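Local structure of Pab-dependent poly(a)-specific ribonuclease subunit PAN2 (Neurospora crassa, 4CZW) at residues Ala477-Gly482 with Ala490-Tyr495. The protein probably shortens the poly(A) tails of mRNA as the catalytic exonuclease subunit of the PAN2-PAN3 deadenylation complex, releasing 5'-AMP. Residues are numbered along the deposited sequence; the frame is centred on the assembly and turned at random.
Sequences ASVVRG and AFIDDY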
loop_
_atom_site.group_PDB
_atom_site.type_symbol
_atom_site.label_atom_id
_atom_site.label_comp_id
_atom_site.label_asym_id
_atom_site.label_seq_id
_atom_site.Cartn_x
_atom_site.Cartn_y
_atom_site.Cartn_z
ATOM N N ALA A 477 -18.285 -11.626 -7.365
ATOM C CA ALA A 477 -18.536 -10.193 -7.455
ATOM C C ALA A 477 -19.399 -9.871 -8.668
ATOM O O ALA A 477 -18.994 -10.094 -9.808
ATOM C CB ALA A 477 -17.224 -9.428 -7.517
ATOM N N SER A 478 -20.595 -9.345 -8.416
ATOM C CA SER A 478 -21.524 -9.017 -9.490
ATOM C C SER A 478 -21.744 -7.514 -9.604
ATOM O O SER A 478 -22.156 -6.865 -8.645
ATOM C CB SER A 478 -22.865 -9.722 -9.270
ATOM O OG SER A 478 -22.696 -11.126 -9.185
ATOM N N VAL A 479 -21.464 -6.965 -10.782
ATOM C CA VAL A 479 -21.725 -5.555 -11.042
ATOM C C VAL A 479 -22.735 -5.422 -12.178
ATOM O O VAL A 479 -22.612 -6.078 -13.213
ATOM C CB VAL A 479 -20.440 -4.786 -11.391
ATOM C CG1 VAL A 479 -20.686 -3.291 -11.288
ATOM C CG2 VAL A 479 -19.312 -5.193 -10.459
ATOM N N VAL A 480 -23.730 -4.564 -11.975
ATOM C CA VAL A 480 -24.884 -4.488 -12.863
ATOM C C VAL A 480 -25.111 -3.072 -13.397
ATOM O O VAL A 480 -24.958 -2.093 -12.664
ATOM C CB VAL A 480 -26.155 -4.986 -12.128
ATOM C CG1 VAL A 480 -27.421 -4.520 -12.822
ATOM C CG2 VAL A 480 -26.131 -6.502 -11.997
ATOM N N ARG A 481 -25.457 -2.974 -14.680
ATOM C CA ARG A 481 -25.818 -1.699 -15.297
ATOM C C ARG A 481 -26.952 -1.014 -14.539
ATOM O O ARG A 481 -27.998 -1.614 -14.294
ATOM C CB ARG A 481 -26.227 -1.906 -16.757
ATOM C CG ARG A 481 -25.113 -2.398 -17.662
ATOM C CD ARG A 481 -25.637 -2.677 -19.062
ATOM N NE ARG A 481 -24.567 -3.034 -19.988
ATOM C CZ ARG A 481 -24.113 -4.270 -20.165
ATOM N NH1 ARG A 481 -24.634 -5.275 -19.473
ATOM N NH2 ARG A 481 -23.135 -4.502 -21.031
ATOM N N GLY A 482 -26.742 0.246 -14.175
ATOM C CA GLY A 482 -27.731 0.990 -13.418
ATOM C C GLY A 482 -28.566 1.925 -14.272
ATOM O O GLY A 482 -29.433 2.636 -13.758
ATOM N N ALA A 490 -26.207 -7.529 -15.964
ATOM C CA ALA A 490 -24.862 -7.575 -15.405
ATOM C C ALA A 490 -23.797 -7.541 -16.496
ATOM O O ALA A 490 -23.949 -8.165 -17.545
ATOM C CB ALA A 490 -24.693 -8.816 -14.543
ATOM N N PHE A 491 -22.720 -6.804 -16.243
ATOM C CA PHE A 491 -21.583 -6.780 -17.155
ATOM C C PHE A 491 -20.348 -7.349 -16.464
ATOM O O PHE A 491 -19.313 -7.565 -17.093
ATOM C CB PHE A 491 -21.318 -5.360 -17.669
ATOM C CG PHE A 491 -20.977 -4.367 -16.593
ATOM C CD1 PHE A 491 -21.975 -3.696 -15.906
ATOM C CD2 PHE A 491 -19.656 -4.089 -16.285
ATOM C CE1 PHE A 491 -21.659 -2.775 -14.923
ATOM C CE2 PHE A 491 -19.335 -3.172 -15.305
ATOM C CZ PHE A 491 -20.337 -2.513 -14.625
ATOM N N ILE A 492 -20.470 -7.587 -15.162
ATOM C CA ILE A 492 -19.436 -8.274 -14.398
ATOM C C ILE A 492 -20.069 -9.305 -13.472
ATOM O O ILE A 492 -20.928 -8.972 -12.657
ATOM C CB ILE A 492 -18.588 -7.304 -13.551
ATOM C CG1 ILE A 492 -17.778 -6.366 -14.446
ATOM C CG2 ILE A 492 -17.649 -8.077 -12.638
ATOM C CD1 ILE A 492 -16.928 -5.379 -13.677
ATOM N N ASP A 493 -19.649 -10.557 -13.608
ATOM C CA ASP A 493 -20.084 -11.615 -12.703
ATOM C C ASP A 493 -18.941 -12.599 -12.498
ATOM O O ASP A 493 -19.008 -13.750 -12.931
ATOM C CB ASP A 493 -21.325 -12.328 -13.244
ATOM C CG ASP A 493 -21.944 -13.271 -12.228
ATOM O OD1 ASP A 493 -21.797 -13.020 -11.013
ATOM O OD2 ASP A 493 -22.579 -14.263 -12.644
ATOM N N ASP A 494 -17.890 -12.132 -11.836
ATOM C CA ASP A 494 -16.677 -12.920 -11.666
ATOM C C ASP A 494 -16.704 -13.785 -10.413
ATOM O O ASP A 494 -17.046 -13.318 -9.327
ATOM C CB ASP A 494 -15.452 -12.004 -11.623
ATOM C CG ASP A 494 -15.261 -11.223 -12.906
ATOM O OD1 ASP A 494 -15.723 -11.697 -13.965
ATOM O OD2 ASP A 494 -14.646 -10.138 -12.855
ATOM N N TYR A 495 -16.344 -15.052 -10.579
ATOM C CA TYR A 495 -16.089 -15.935 -9.451
ATOM C C TYR A 495 -14.586 -15.960 -9.202
ATOM O O TYR A 495 -13.795 -15.892 -10.144
ATOM C CB TYR A 495 -16.630 -17.340 -9.716
ATOM C CG TYR A 495 -18.136 -17.452 -9.607
ATOM C CD1 TYR A 495 -18.968 -16.809 -10.515
ATOM C CD2 TYR A 495 -18.724 -18.209 -8.602
ATOM C CE1 TYR A 495 -20.343 -16.915 -10.423
ATOM C CE2 TYR A 495 -20.098 -18.319 -8.502
ATOM C CZ TYR A 495 -20.902 -17.670 -9.415
ATOM O OH TYR A 495 -22.271 -17.775 -9.320
#
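A classic beta bulge marks this antiparallel beta hairpin in the exonuclease domain, where Phe491 and Ile492 both face Val479. The domain has the RNase H-like fold, and strand 471-481 runs between strand 441-451 and strand 490-496 in its mixed sheet. At the bulge Val479 O accepts two bonds, from Phe491 N at 3.1 Å and from Ile492 N at 3.3 Å. Val479 N returns a bond to Ile492 O. Ala477 and Asp494 form the next hydrogen-bonded pair, with Ala477 N 2.9 Å from Asp494 O.

At the bulge the Phe491 side chain points toward strand 471-481. With CG between the backbone N and the carbonyl carbon (chi1 61°), the ring lies across Val479, its CZ 3.4 Å from Val479 CG1. Val479 O lies over one ring face, and Arg481 N is near the ring plane at its edge. The Phe491 side chain also touches Ile442. Phe491 CB, not the ring, lies over one face of the Arg481 guanidinium, offset toward its rim; the guanidinium and ring planes are 67° apart. Arg481 NE forms a salt bridge with Glu434. A serine in place of Phe491 would remove the ring, and Val479 CG1 and Ile442 would probably be left with a gap beside them.

Val479 and Ile492 lie side by side, their CB atoms 3.8 Å apart, on the face covered by helix 529-541. Ser478, Val480, Ala490 and Asp493 lie on the other face, against helix 604-623. Val480 CG2 touches Ala490 CB at 3.7 Å. The side chain of Ser478 lies about 6 Å from those of Asp445 and Glu447, which probably bind the catalytic metal ions. Asp493 OD1 forms a salt bridge with Arg476 NE, and OD2 is hydrogen-bonded to Thr425 OG1. Ser478 OG lies 2.8 Å from Asp493 OD1 and shares a hydrogen bond with Ser604 OG.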